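Local structure of 7,8-dihydro-6-hydroxymethylpterin pyrophosphokinase-dihydropteroate synthase (Plasmodium falciparum, 6JWY) at residues 50-55 against 164-169; 325-330 against 351-356; 376-381 against 571-576. The protein probably catalyses two successive steps of folate biosynthesis, the ATP-dependent pyrophosphorylation of 6-hydroxymethyl-7,8-dihydropterin and the condensation of its product with 4-aminobenzoate. The protein carries 1 engineered substitution. All coordinates share one frame; numbering follows the deposited sequence.

Interaction 1 of 3, residues 50-55 against 164-169; sequences NTSYLY and YNLTVV. With PH2 (2-amino-6-hydroxymethyl-7,8-dihydro-3H-pteridin-4-one), chain D.
Asn50 and Val169 pair at one end of this antiparallel contact, Tyr55 and Asn165 at the other, and the register slips by one residue between them. Among the backbone bonds, Val169 N reaches Asn50 O at 2.8 Å, while the return bond from Asn50 N is weak. Tyr55 and Asn165 exchange N-H...O=C bonds in both directions. At the slip, Ser52 N still bonds to Thr167 O, but the reciprocal bond passes to a side chain: Thr167 N points almost straight (179°) at Ser52 OG, 3.0 Å away. With chi1 at 71°, Ser52 OG sits between its own N and carbonyl carbon, close enough to the chain to give its proton to Tyr53 O at 2.6 Å. One hydroxyl thus serves both strands where the backbone pairing is interrupted.

Van der Waals contacts fill in around these bonds. Leu54 CD1 lies 4.2 Å from Leu166 CB, and Leu166 CD1 lies against the two oxygens of Ser52; both leucines continue onto helix 30-44. Asn50 CB meets Val169 CG2.

The tyrosine hydroxyls are held from elsewhere, Tyr55 OH by Asp335 and Arg374, Tyr164 OH by Glu56. The amide of Asn165 reads the pterin PH2 by a two-point match: Asn165 OD1 accepts from PH2 N7 at 3.1 Å and Asn165 ND2 donates to PH2 O8 at 3.0 Å, both nearly straight. Thr57 also bonds to Asn165 OD1, which should fix the amide's orientation. The paired donor and acceptor complement the lactam edge of the pterin, so the strand pairing places a substrate-recognising group.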
loop_
_atom_site.group_PDB
_atom_site.type_symbol
_atom_site.label_atom_id
_atom_site.label_comp_id
_atom_site.label_asym_id
_atom_site.label_seq_id
_atom_site.Cartn_x
_atom_site.Cartn_y
_atom_site.Cartn_z
ATOM N N ASN A 50 -8.362 5.833 -34.194
ATOM C CA ASN A 50 -8.383 5.267 -32.850
ATOM C C ASN A 50 -7.312 4.182 -32.753
ATOM O O ASN A 50 -6.898 3.604 -33.758
ATOM C CB ASN A 50 -9.786 4.787 -32.461
ATOM C CG ASN A 50 -10.062 4.819 -30.972
ATOM O OD1 ASN A 50 -9.145 4.700 -30.156
ATOM N ND2 ASN A 50 -11.335 4.906 -30.603
ATOM N N THR A 51 -6.819 3.951 -31.538
ATOM C CA THR A 51 -5.906 2.856 -31.279
ATOM C C THR A 51 -6.146 2.376 -29.857
ATOM O O THR A 51 -6.653 3.136 -29.028
ATOM C CB THR A 51 -4.435 3.282 -31.366
ATOM O OG1 THR A 51 -4.276 4.519 -30.666
ATOM C CG2 THR A 51 -3.899 3.395 -32.774
ATOM N N SER A 52 -5.753 1.123 -29.576
ATOM C CA SER A 52 -5.896 0.601 -28.230
ATOM C C SER A 52 -4.564 0.807 -27.533
ATOM O O SER A 52 -3.643 1.340 -28.139
ATOM C CB SER A 52 -6.278 -0.858 -28.280
ATOM O OG SER A 52 -5.184 -1.655 -28.731
ATOM N N TYR A 53 -4.445 0.361 -26.278
ATOM C CA TYR A 53 -3.116 0.136 -25.729
ATOM C C TYR A 53 -2.414 -0.994 -26.486
ATOM O O TYR A 53 -3.019 -1.743 -27.262
ATOM C CB TYR A 53 -3.172 -0.104 -24.222
ATOM C CG TYR A 53 -3.527 1.136 -23.455
ATOM C CD1 TYR A 53 -2.553 2.057 -23.101
ATOM C CD2 TYR A 53 -4.846 1.431 -23.137
ATOM C CE1 TYR A 53 -2.871 3.203 -22.387
ATOM C CE2 TYR A 53 -5.179 2.571 -22.428
ATOM C CZ TYR A 53 -4.194 3.472 -22.071
ATOM O OH TYR A 53 -4.547 4.628 -21.429
ATOM N N LEU A 54 -1.102 -1.057 -26.273
ATOM C CA LEU A 54 -0.280 -2.189 -26.626
ATOM C C LEU A 54 -0.419 -3.237 -25.517
ATOM O O LEU A 54 -0.440 -2.899 -24.325
ATOM C CB LEU A 54 1.131 -1.614 -26.706
ATOM C CG LEU A 54 2.176 -2.409 -27.476
ATOM C CD1 LEU A 54 1.560 -3.103 -28.677
ATOM C CD2 LEU A 54 3.295 -1.469 -27.906
ATOM N N TYR A 55 -0.579 -4.509 -25.907
ATOM C CA TYR A 55 -0.638 -5.566 -24.898
ATOM C C TYR A 55 0.340 -6.710 -25.175
ATOM O O TYR A 55 0.573 -7.113 -26.326
ATOM C CB TYR A 55 -2.048 -6.118 -24.687
ATOM C CG TYR A 55 -3.046 -5.116 -24.172
ATOM C CD1 TYR A 55 -3.710 -4.266 -25.039
ATOM C CD2 TYR A 55 -3.364 -5.046 -22.818
ATOM C CE1 TYR A 55 -4.632 -3.341 -24.564
ATOM C CE2 TYR A 55 -4.300 -4.144 -22.330
ATOM C CZ TYR A 55 -4.934 -3.271 -23.206
ATOM O OH TYR A 55 -5.857 -2.348 -22.752
ATOM N N TYR A 164 2.409 -9.588 -29.029
ATOM C CA TYR A 164 2.254 -8.162 -28.788
ATOM C C TYR A 164 1.160 -7.615 -29.691
ATOM O O TYR A 164 1.359 -7.519 -30.901
ATOM C CB TYR A 164 3.609 -7.457 -28.875
ATOM C CG TYR A 164 4.509 -8.055 -27.837
ATOM C CD1 TYR A 164 5.154 -9.261 -28.088
ATOM C CD2 TYR A 164 4.567 -7.522 -26.559
ATOM C CE1 TYR A 164 5.914 -9.884 -27.112
ATOM C CE2 TYR A 164 5.338 -8.125 -25.580
ATOM C CZ TYR A 164 6.000 -9.312 -25.856
ATOM O OH TYR A 164 6.732 -9.916 -24.883
ATOM N N ASN A 165 0.022 -7.244 -29.082
ATOM C CA ASN A 165 -1.168 -6.878 -29.835
ATOM C C ASN A 165 -1.502 -5.391 -29.746
ATOM O O ASN A 165 -1.175 -4.698 -28.780
ATOM C CB ASN A 165 -2.386 -7.667 -29.372
ATOM C CG ASN A 165 -2.291 -9.128 -29.761
ATOM O OD1 ASN A 165 -2.148 -9.994 -28.893
ATOM N ND2 ASN A 165 -2.344 -9.407 -31.057
ATOM N N LEU A 166 -2.272 -4.951 -30.747
ATOM C CA LEU A 166 -2.721 -3.578 -30.885
ATOM C C LEU A 166 -3.904 -3.549 -31.848
ATOM O O LEU A 166 -3.843 -4.213 -32.879
ATOM C CB LEU A 166 -1.537 -2.811 -31.485
ATOM C CG LEU A 166 -1.825 -1.357 -31.825
ATOM C CD1 LEU A 166 -2.467 -0.685 -30.628
ATOM C CD2 LEU A 166 -0.542 -0.643 -32.197
ATOM N N THR A 167 -4.968 -2.805 -31.519
ATOM C CA THR A 167 -5.999 -2.558 -32.525
ATOM C C THR A 167 -6.029 -1.083 -32.933
ATOM O O THR A 167 -5.538 -0.214 -32.213
ATOM C CB THR A 167 -7.410 -2.969 -32.082
ATOM O OG1 THR A 167 -7.749 -2.297 -30.872
ATOM C CG2 THR A 167 -7.604 -4.461 -31.951
ATOM N N VAL A 168 -6.682 -0.820 -34.071
ATOM C CA VAL A 168 -6.622 0.456 -34.779
ATOM C C VAL A 168 -7.991 0.677 -35.414
ATOM O O VAL A 168 -8.576 -0.251 -35.961
ATOM C CB VAL A 168 -5.545 0.404 -35.888
ATOM C CG1 VAL A 168 -5.426 1.709 -36.632
ATOM C CG2 VAL A 168 -4.183 0.006 -35.362
ATOM N N VAL A 169 -8.493 1.905 -35.377
ATOM C CA VAL A 169 -9.604 2.241 -36.250
ATOM C C VAL A 169 -9.094 3.129 -37.385
ATOM O O VAL A 169 -8.395 4.125 -37.149
ATOM C CB VAL A 169 -10.771 2.886 -35.483
ATOM C CG1 VAL A 169 -11.930 3.260 -36.404
ATOM C CG2 VAL A 169 -11.247 1.978 -34.369
HETATM N N1 PH2 D . -2.486 -14.755 -33.187
HETATM C C2 PH2 D . -2.642 -16.030 -33.571
HETATM C C3 PH2 D . -2.912 -17.171 -32.640
HETATM N N4 PH2 D . -2.952 -16.787 -31.237
HETATM N N5 PH2 D . -2.867 -15.175 -29.520
HETATM C C6 PH2 D . -2.710 -13.915 -29.121
HETATM N N6 PH2 D . -2.766 -13.598 -27.821
HETATM N N7 PH2 D . -2.481 -12.898 -30.015
HETATM C C8 PH2 D . -2.401 -13.130 -31.367
HETATM O O8 PH2 D . -2.185 -12.168 -32.120
HETATM C C9 PH2 D . -2.560 -14.461 -31.808
HETATM C C10 PH2 D . -2.795 -15.476 -30.846
HETATM C C11 PH2 D . -2.544 -16.356 -35.040
HETATM O O4 PH2 D . -1.816 -15.394 -35.781
#

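Interaction 2 of 3, residues 325-330 against 351-356. With PH2 (2-amino-6-hydroxymethyl-7,8-dihydro-3H-pteridin-4-one), chain D.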
loop_
_atom_site.group_PDB
_atom_site.type_symbol
_atom_site.label_atom_id
_atom_site.label_comp_id
_atom_site.label_asym_id
_atom_site.label_seq_id
_atom_site.Cartn_x
_atom_site.Cartn_y
_atom_site.Cartn_z
ATOM N N HIS A 325 -13.761 -14.756 -29.660
ATOM C CA HIS A 325 -13.192 -15.972 -29.091
ATOM C C HIS A 325 -11.830 -15.727 -28.449
ATOM O O HIS A 325 -11.366 -16.551 -27.664
ATOM C CB HIS A 325 -13.043 -17.069 -30.161
ATOM C CG HIS A 325 -14.365 -17.561 -30.655
ATOM N ND1 HIS A 325 -15.356 -18.001 -29.793
ATOM C CD2 HIS A 325 -14.888 -17.637 -31.898
ATOM C CE1 HIS A 325 -16.429 -18.326 -30.487
ATOM N NE2 HIS A 325 -16.165 -18.121 -31.783
ATOM N N ARG A 326 -11.186 -14.605 -28.793
ATOM C CA ARG A 326 -9.816 -14.363 -28.371
ATOM C C ARG A 326 -9.762 -13.213 -27.369
ATOM O O ARG A 326 -10.130 -12.087 -27.678
ATOM C CB ARG A 326 -8.967 -14.063 -29.598
ATOM C CG ARG A 326 -7.957 -15.149 -29.889
ATOM C CD ARG A 326 -7.164 -14.763 -31.108
ATOM N NE ARG A 326 -6.835 -15.979 -31.831
ATOM C CZ ARG A 326 -6.352 -16.002 -33.060
ATOM N NH1 ARG A 326 -6.137 -14.867 -33.705
ATOM N NH2 ARG A 326 -6.087 -17.160 -33.636
ATOM N N TYR A 327 -9.287 -13.497 -26.160
ATOM C CA TYR A 327 -9.226 -12.468 -25.137
ATOM C C TYR A 327 -8.480 -11.229 -25.655
ATOM O O TYR A 327 -8.966 -10.107 -25.516
ATOM C CB TYR A 327 -8.562 -13.003 -23.864
ATOM C CG TYR A 327 -8.478 -11.965 -22.776
ATOM C CD1 TYR A 327 -9.632 -11.435 -22.214
ATOM C CD2 TYR A 327 -7.259 -11.492 -22.323
ATOM C CE1 TYR A 327 -9.581 -10.471 -21.220
ATOM C CE2 TYR A 327 -7.191 -10.541 -21.315
ATOM C CZ TYR A 327 -8.355 -10.027 -20.769
ATOM O OH TYR A 327 -8.324 -9.078 -19.792
ATOM N N SER A 328 -7.287 -11.449 -26.227
ATOM C CA SER A 328 -6.387 -10.373 -26.570
ATOM C C SER A 328 -7.100 -9.392 -27.498
ATOM O O SER A 328 -6.862 -8.184 -27.426
ATOM C CB SER A 328 -5.123 -10.911 -27.191
ATOM O OG SER A 328 -5.359 -11.417 -28.497
ATOM N N ILE A 329 -7.999 -9.918 -28.339
ATOM C CA ILE A 329 -8.740 -9.087 -29.274
ATOM C C ILE A 329 -9.790 -8.283 -28.520
ATOM O O ILE A 329 -9.929 -7.097 -28.776
ATOM C CB ILE A 329 -9.333 -9.919 -30.429
ATOM C CG1 ILE A 329 -8.238 -10.350 -31.412
ATOM C CG2 ILE A 329 -10.469 -9.168 -31.114
ATOM C CD1 ILE A 329 -8.710 -11.305 -32.482
ATOM N N LEU A 330 -10.518 -8.903 -27.584
ATOM C CA LEU A 330 -11.549 -8.154 -26.872
ATOM C C LEU A 330 -10.880 -7.104 -25.974
ATOM O O LEU A 330 -11.403 -5.996 -25.777
ATOM C CB LEU A 330 -12.446 -9.103 -26.066
ATOM C CG LEU A 330 -13.481 -9.916 -26.864
ATOM C CD1 LEU A 330 -13.950 -11.133 -26.079
ATOM C CD2 LEU A 330 -14.684 -9.095 -27.307
ATOM N N CYS A 351 -19.511 -5.599 -22.713
ATOM C CA CYS A 351 -20.185 -6.701 -22.042
ATOM C C CYS A 351 -19.450 -7.994 -22.369
ATOM O O CYS A 351 -19.055 -8.730 -21.465
ATOM C CB CYS A 351 -21.694 -6.725 -22.270
ATOM S SG CYS A 351 -22.589 -5.651 -21.111
ATOM N N LEU A 352 -19.172 -8.200 -23.662
ATOM C CA LEU A 352 -18.392 -9.354 -24.079
ATOM C C LEU A 352 -17.109 -9.442 -23.253
ATOM O O LEU A 352 -16.823 -10.492 -22.677
ATOM C CB LEU A 352 -18.112 -9.298 -25.587
ATOM C CG LEU A 352 -19.300 -9.584 -26.512
ATOM C CD1 LEU A 352 -18.865 -9.695 -27.968
ATOM C CD2 LEU A 352 -20.022 -10.860 -26.112
ATOM N N TYR A 353 -16.353 -8.332 -23.179
ATOM C CA TYR A 353 -15.065 -8.338 -22.492
ATOM C C TYR A 353 -15.234 -8.762 -21.033
ATOM O O TYR A 353 -14.443 -9.566 -20.540
ATOM C CB TYR A 353 -14.318 -7.002 -22.612
ATOM C CG TYR A 353 -13.111 -6.905 -21.713
ATOM C CD1 TYR A 353 -11.913 -7.515 -22.052
ATOM C CD2 TYR A 353 -13.164 -6.222 -20.505
ATOM C CE1 TYR A 353 -10.806 -7.451 -21.220
ATOM C CE2 TYR A 353 -12.068 -6.148 -19.654
ATOM C CZ TYR A 353 -10.882 -6.765 -20.014
ATOM O OH TYR A 353 -9.794 -6.724 -19.177
ATOM N N ASN A 354 -16.246 -8.188 -20.361
ATOM C CA ASN A 354 -16.462 -8.356 -18.932
ATOM C C ASN A 354 -16.826 -9.806 -18.657
ATOM O O ASN A 354 -16.293 -10.424 -17.732
ATOM C CB ASN A 354 -17.592 -7.453 -18.438
ATOM C CG ASN A 354 -17.147 -6.025 -18.202
ATOM O OD1 ASN A 354 -15.956 -5.765 -18.004
ATOM N ND2 ASN A 354 -18.094 -5.100 -18.215
ATOM N N LYS A 355 -17.744 -10.320 -19.490
ATOM C CA LYS A 355 -18.220 -11.686 -19.387
ATOM C C LYS A 355 -17.020 -12.612 -19.485
ATOM O O LYS A 355 -16.828 -13.449 -18.613
ATOM C CB LYS A 355 -19.344 -11.983 -20.386
ATOM C CG LYS A 355 -20.704 -11.424 -19.979
ATOM C CD LYS A 355 -21.831 -11.667 -20.963
ATOM C CE LYS A 355 -23.059 -10.822 -20.678
ATOM N NZ LYS A 355 -24.096 -11.547 -19.899
ATOM N N TYR A 356 -16.176 -12.394 -20.493
ATOM C CA TYR A 356 -14.994 -13.224 -20.678
ATOM C C TYR A 356 -14.139 -13.257 -19.410
ATOM O O TYR A 356 -13.620 -14.307 -19.041
ATOM C CB TYR A 356 -14.186 -12.714 -21.868
ATOM C CG TYR A 356 -13.312 -13.743 -22.531
ATOM C CD1 TYR A 356 -12.188 -14.255 -21.891
ATOM C CD2 TYR A 356 -13.583 -14.173 -23.820
ATOM C CE1 TYR A 356 -11.369 -15.188 -22.506
ATOM C CE2 TYR A 356 -12.774 -15.107 -24.449
ATOM C CZ TYR A 356 -11.668 -15.608 -23.792
ATOM O OH TYR A 356 -10.861 -16.506 -24.420
HETATM N N1 PH2 D . -2.486 -14.755 -33.187
HETATM C C2 PH2 D . -2.642 -16.030 -33.571
HETATM C C3 PH2 D . -2.912 -17.171 -32.640
HETATM N N4 PH2 D . -2.952 -16.787 -31.237
HETATM N N5 PH2 D . -2.867 -15.175 -29.520
HETATM C C6 PH2 D . -2.710 -13.915 -29.121
HETATM N N6 PH2 D . -2.766 -13.598 -27.821
HETATM N N7 PH2 D . -2.481 -12.898 -30.015
HETATM C C8 PH2 D . -2.401 -13.130 -31.367
HETATM O O8 PH2 D . -2.185 -12.168 -32.120
HETATM C C9 PH2 D . -2.560 -14.461 -31.808
HETATM C C10 PH2 D . -2.795 -15.476 -30.846
HETATM C C11 PH2 D . -2.544 -16.356 -35.040
HETATM O O4 PH2 D . -1.816 -15.394 -35.781
#
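Tyr327 extends from the first turn of helix 327-336 towards helix 349-362, where Tyr353 and Tyr356 receive it. Its CB is 3.8 Å from Tyr356 CE1, and the backbone at Tyr327 CA lies over one face of the Tyr356 ring, towards the rim. CG stands anti to the backbone N (chi1 180°), which carries the ring outward past Tyr356 to Tyr353. Next along the ring, Tyr327 CD1 meets Tyr356 CD1, the planes inclined at 38°, an oblique pairing. Further out, Tyr327 CE1 comes to Tyr353 CE1; here the rings meet by their rims, planes 23° apart. At the tip, Tyr327 OH and Tyr353 OH share a 2.8 Å hydrogen bond in which either may be the donor.

Leu330, one turn on, packs beside this aromatic cluster. Its CD1 touches Tyr356 CD2 at 3.8 Å, crossing at about a right angle, while Leu330 CD2 rests on Leu352 CB.

The residues flanking Tyr327 turn to the pterin PH2. Arg326, the N-cap residue, lays its guanidinium over the C2-C3 edge of the ligand, with PH2 C3 facing it and 3.3 Å from Arg326 NH2; Tyr322 makes a cation-pi contact with the same arginine, which also touches ATP. Glu60 takes the backbone N-H groups of Tyr327 and Ser328 at the helix start. A largely apolar interface closed by one hydroxyl pair therefore joins the two helices behind the pyrophosphokinase site, while the N-terminal end of helix 327-336 supplies the side chain that meets both pterin and nucleotide.

Interaction 3 of 3, residues 376-381 against 571-576; sequences YVLKDR and RILFDI. With CKL (4-[(2-azanyl-4-oxidanylidene-7,8-dihydro-3~{H}-pteridin-6-yl)methylamino]-~{N}-(5,6-dimethoxypyrimidin-4-yl)benzenesulfonamide), chain C.
Both terminal nitrogens of the Arg571 guanidinium converge on the backbone carbonyl of Lys379. Arg571 NH2 lies 2.8 Å from Lys379 O and Arg571 NH1 3.0 Å from the same oxygen, which sits in the guanidinium plane. Sharing one acceptor bends both bonds, to 148° at NH2 and 138° at NH1. Over one face of this flat group comes Val377 CG1, 3.5 Å from Arg571 CZ and displaced towards the rim. The arginine chain runs extended from CG to NE and passes Val377 O on its way, so that its end reaches the loop 376-381 although its root does not point there.

A second, apolar patch adjoins it. Leu573 CD2 comes at the Tyr376 ring crosswise, touching Tyr376 CD2 at 3.8 Å, and Leu573 CD1 meets Leu378 CD2 at 3.9 Å. Leu378 CD2 itself lies at the edge of the Tyr376 ring, in its plane, which brings the three side chains together.

In the next shell, Glu35 forms a salt bridge with Arg571 NE, and Ser525 OG bonds to Arg571 NH1 and to Val377 O. Glu35 and Ser525 thus hold NE and NH1 while the two terminal nitrogens bind Lys379 O, and the buried charge is probably balanced by Glu35. Pro601 packs against both Tyr376 and Leu573.

At the far end of 571-576, Asp575 OD2 accepts from N3 and N11 of the pterin-sulfa adduct CKL. Strand 572-575 runs parallel to 525-529 in the TIM-barrel sheet of the synthase domain and is backed by helix 547-564, whereas Tyr376 belongs to strand 373-376 of the antiparallel pyrophosphokinase sheet; the contact thus joins the barrel sheet to the antiparallel sheet of the pyrophosphokinase part.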
loop_
_atom_site.group_PDB
_atom_site.type_symbol
_atom_site.label_atom_id
_atom_site.label_comp_id
_atom_site.label_asym_id
_atom_site.label_seq_id
_atom_site.Cartn_x
_atom_site.Cartn_y
_atom_site.Cartn_z
ATOM N N TYR A 376 2.563 0.899 -22.016
ATOM C CA TYR A 376 2.745 2.248 -22.534
ATOM C C TYR A 376 4.175 2.375 -23.045
ATOM O O TYR A 376 4.983 1.474 -22.828
ATOM C CB TYR A 376 2.442 3.277 -21.454
ATOM C CG TYR A 376 3.427 3.319 -20.323
ATOM C CD1 TYR A 376 3.428 2.334 -19.353
ATOM C CD2 TYR A 376 4.347 4.336 -20.201
ATOM C CE1 TYR A 376 4.327 2.357 -18.298
ATOM C CE2 TYR A 376 5.248 4.376 -19.149
ATOM C CZ TYR A 376 5.252 3.378 -18.195
ATOM O OH TYR A 376 6.154 3.371 -17.158
ATOM N N VAL A 377 4.494 3.480 -23.738
ATOM C CA VAL A 377 5.775 3.580 -24.433
ATOM C C VAL A 377 6.319 5.002 -24.319
ATOM O O VAL A 377 5.698 5.951 -24.802
ATOM C CB VAL A 377 5.651 3.200 -25.919
ATOM C CG1 VAL A 377 6.892 3.620 -26.687
ATOM C CG2 VAL A 377 5.331 1.724 -26.138
ATOM N N LEU A 378 7.512 5.129 -23.729
ATOM C CA LEU A 378 8.084 6.429 -23.446
ATOM C C LEU A 378 8.915 6.893 -24.633
ATOM O O LEU A 378 8.868 8.063 -25.020
ATOM C CB LEU A 378 8.949 6.298 -22.199
ATOM C CG LEU A 378 8.157 6.115 -20.908
ATOM C CD1 LEU A 378 9.118 5.996 -19.740
ATOM C CD2 LEU A 378 7.214 7.294 -20.698
ATOM N N LYS A 379 9.670 5.958 -25.202
ATOM C CA LYS A 379 10.519 6.263 -26.330
ATOM C C LYS A 379 10.345 5.179 -27.380
ATOM O O LYS A 379 9.571 5.346 -28.318
ATOM C CB LYS A 379 11.964 6.378 -25.863
ATOM C CG LYS A 379 12.942 6.748 -26.962
ATOM C CD LYS A 379 14.328 6.738 -26.409
ATOM C CE LYS A 379 15.393 6.962 -27.452
ATOM N NZ LYS A 379 16.690 7.247 -26.789
ATOM N N ASP A 380 11.043 4.055 -27.190
ATOM C CA ASP A 380 11.103 3.032 -28.220
ATOM C C ASP A 380 10.995 1.637 -27.612
ATOM O O ASP A 380 11.035 0.654 -28.346
ATOM C CB ASP A 380 12.340 3.200 -29.103
ATOM C CG ASP A 380 13.646 3.242 -28.332
ATOM O OD1 ASP A 380 13.642 2.978 -27.073
ATOM O OD2 ASP A 380 14.668 3.557 -28.989
ATOM N N ARG A 381 10.830 1.559 -26.286
ATOM C CA ARG A 381 10.778 0.267 -25.630
ATOM C C ARG A 381 9.453 0.097 -24.893
ATOM O O ARG A 381 8.727 1.056 -24.643
ATOM C CB ARG A 381 11.990 0.115 -24.700
ATOM C CG ARG A 381 13.293 -0.161 -25.437
ATOM C CD ARG A 381 14.549 0.084 -24.628
ATOM N NE ARG A 381 14.810 -0.952 -23.635
ATOM C CZ ARG A 381 15.389 -2.121 -23.903
ATOM N NH1 ARG A 381 15.768 -2.405 -25.141
ATOM N NH2 ARG A 381 15.588 -3.004 -22.936
ATOM N N ARG A 571 1.068 6.062 -26.014
ATOM C CA ARG A 571 2.129 7.049 -25.920
ATOM C C ARG A 571 1.693 8.290 -25.152
ATOM O O ARG A 571 2.424 9.288 -25.141
ATOM C CB ARG A 571 2.642 7.416 -27.315
ATOM C CG ARG A 571 3.606 6.373 -27.864
ATOM C CD ARG A 571 4.245 6.870 -29.146
ATOM N NE ARG A 571 5.212 5.939 -29.713
ATOM C CZ ARG A 571 6.486 5.899 -29.350
ATOM N NH1 ARG A 571 6.937 6.713 -28.413
ATOM N NH2 ARG A 571 7.294 5.021 -29.901
ATOM N N ILE A 572 0.524 8.226 -24.501
ATOM C CA ILE A 572 -0.044 9.404 -23.876
ATOM C C ILE A 572 -0.036 9.219 -22.373
ATOM O O ILE A 572 -0.607 8.266 -21.878
ATOM C CB ILE A 572 -1.465 9.655 -24.420
ATOM C CG1 ILE A 572 -1.401 10.050 -25.892
ATOM C CG2 ILE A 572 -2.197 10.697 -23.599
ATOM C CD1 ILE A 572 -2.728 9.978 -26.575
ATOM N N LEU A 573 0.529 10.173 -21.647
ATOM C CA LEU A 573 0.600 10.090 -20.192
ATOM C C LEU A 573 -0.284 11.170 -19.586
ATOM O O LEU A 573 -0.373 12.281 -20.137
ATOM C CB LEU A 573 2.062 10.243 -19.762
ATOM C CG LEU A 573 3.019 9.334 -20.540
ATOM C CD1 LEU A 573 4.374 9.977 -20.767
ATOM C CD2 LEU A 573 3.171 7.975 -19.872
ATOM N N PHE A 574 -0.955 10.804 -18.485
ATOM C CA PHE A 574 -1.903 11.649 -17.771
ATOM C C PHE A 574 -1.180 12.303 -16.593
ATOM O O PHE A 574 -0.410 11.646 -15.868
ATOM C CB PHE A 574 -3.031 10.816 -17.152
ATOM C CG PHE A 574 -4.054 10.231 -18.089
ATOM C CD1 PHE A 574 -3.701 9.275 -19.050
ATOM C CD2 PHE A 574 -5.393 10.579 -17.973
ATOM C CE1 PHE A 574 -4.647 8.727 -19.916
ATOM C CE2 PHE A 574 -6.336 10.061 -18.843
ATOM C CZ PHE A 574 -5.967 9.141 -19.811
ATOM N N ASP A 575 -1.499 13.582 -16.362
ATOM C CA ASP A 575 -0.951 14.304 -15.232
ATOM C C ASP A 575 -2.037 15.237 -14.717
ATOM O O ASP A 575 -2.530 16.088 -15.447
ATOM C CB ASP A 575 0.386 14.962 -15.600
ATOM C CG ASP A 575 1.071 15.714 -14.458
ATOM O OD1 ASP A 575 0.452 15.836 -13.353
ATOM O OD2 ASP A 575 2.216 16.229 -14.692
ATOM N N ILE A 576 -2.405 15.047 -13.449
ATOM C CA ILE A 576 -3.454 15.807 -12.785
ATOM C C ILE A 576 -3.011 17.239 -12.501
ATOM O O ILE A 576 -3.816 18.006 -11.983
ATOM C CB ILE A 576 -3.754 15.134 -11.436
ATOM C CG1 ILE A 576 -2.505 15.218 -10.543
ATOM C CG2 ILE A 576 -4.231 13.704 -11.682
ATOM C CD1 ILE A 576 -2.493 14.308 -9.328
HETATM C C2 CKL C . 4.236 18.378 -15.550
HETATM C C4 CKL C . 3.886 19.127 -13.335
HETATM C C5 CKL C . 4.772 20.281 -13.534
HETATM C C6 CKL C . 5.348 20.361 -14.889
HETATM O O24 CKL C . 2.185 25.509 -6.021
HETATM S S21 CKL C . 3.572 25.830 -6.285
HETATM O O23 CKL C . 4.324 25.216 -5.239
HETATM N N22 CKL C . 4.002 27.397 -6.248
HETATM C C25 CKL C . 3.157 28.457 -6.190
HETATM C C30 CKL C . 3.695 29.735 -6.104
HETATM O O31 CKL C . 5.057 29.926 -6.083
HETATM C C32 CKL C . 5.767 30.249 -7.282
HETATM C C29 CKL C . 2.833 30.816 -6.021
HETATM O O33 CKL C . 3.336 32.095 -5.928
HETATM C C34 CKL C . 2.748 33.082 -5.063
HETATM N N28 CKL C . 1.494 30.594 -6.044
HETATM C C27 CKL C . 0.990 29.349 -6.132
HETATM N N26 CKL C . 1.806 28.288 -6.199
HETATM C C18 CKL C . 3.972 25.388 -7.779
HETATM C C17 CKL C . 5.326 25.234 -8.084
HETATM C C16 CKL C . 5.692 24.864 -9.372
HETATM C C19 CKL C . 2.995 25.200 -8.770
HETATM C C20 CKL C . 3.372 24.826 -10.061
HETATM C C15 CKL C . 4.728 24.635 -10.357
HETATM N N14 CKL C . 5.104 24.246 -11.624
HETATM C C13 CKL C . 6.288 23.466 -12.015
HETATM C C8 CKL C . 5.870 22.307 -12.910
HETATM C C9 CKL C . 6.475 22.417 -14.259
HETATM N N10 CKL C . 6.145 21.381 -15.184
HETATM N N1 CKL C . 5.078 19.405 -15.839
HETATM N N7 CKL C . 5.048 21.236 -12.578
HETATM O O12 CKL C . 3.345 18.948 -12.220
HETATM N N3 CKL C . 3.658 18.261 -14.345
HETATM N N11 CKL C . 3.931 17.473 -16.499
#

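The contacts serve two pterin sites: PH2 beside interactions 1 and 2, and CKL at the far end of interaction 3. Interactions 1 and 2, with centres 14 Å apart, meet where Asn165 OD1 is 3.5 Å from Ser328 OG, both touching the same pterin, one at its edge and one at its face. The side chain of Asn165 is about 9 Å from a bound magnesium ion. Interaction 3, also centred 14 Å from interaction 1, touches it through Leu54 CD2 and Val377 CG2 at 4.2 Å, then leads through strand 572-575 to CKL in the synthase site. Interactions 2 and 3 do not touch, their nearest atoms being about 14 Å apart, and interaction 1 lies against both.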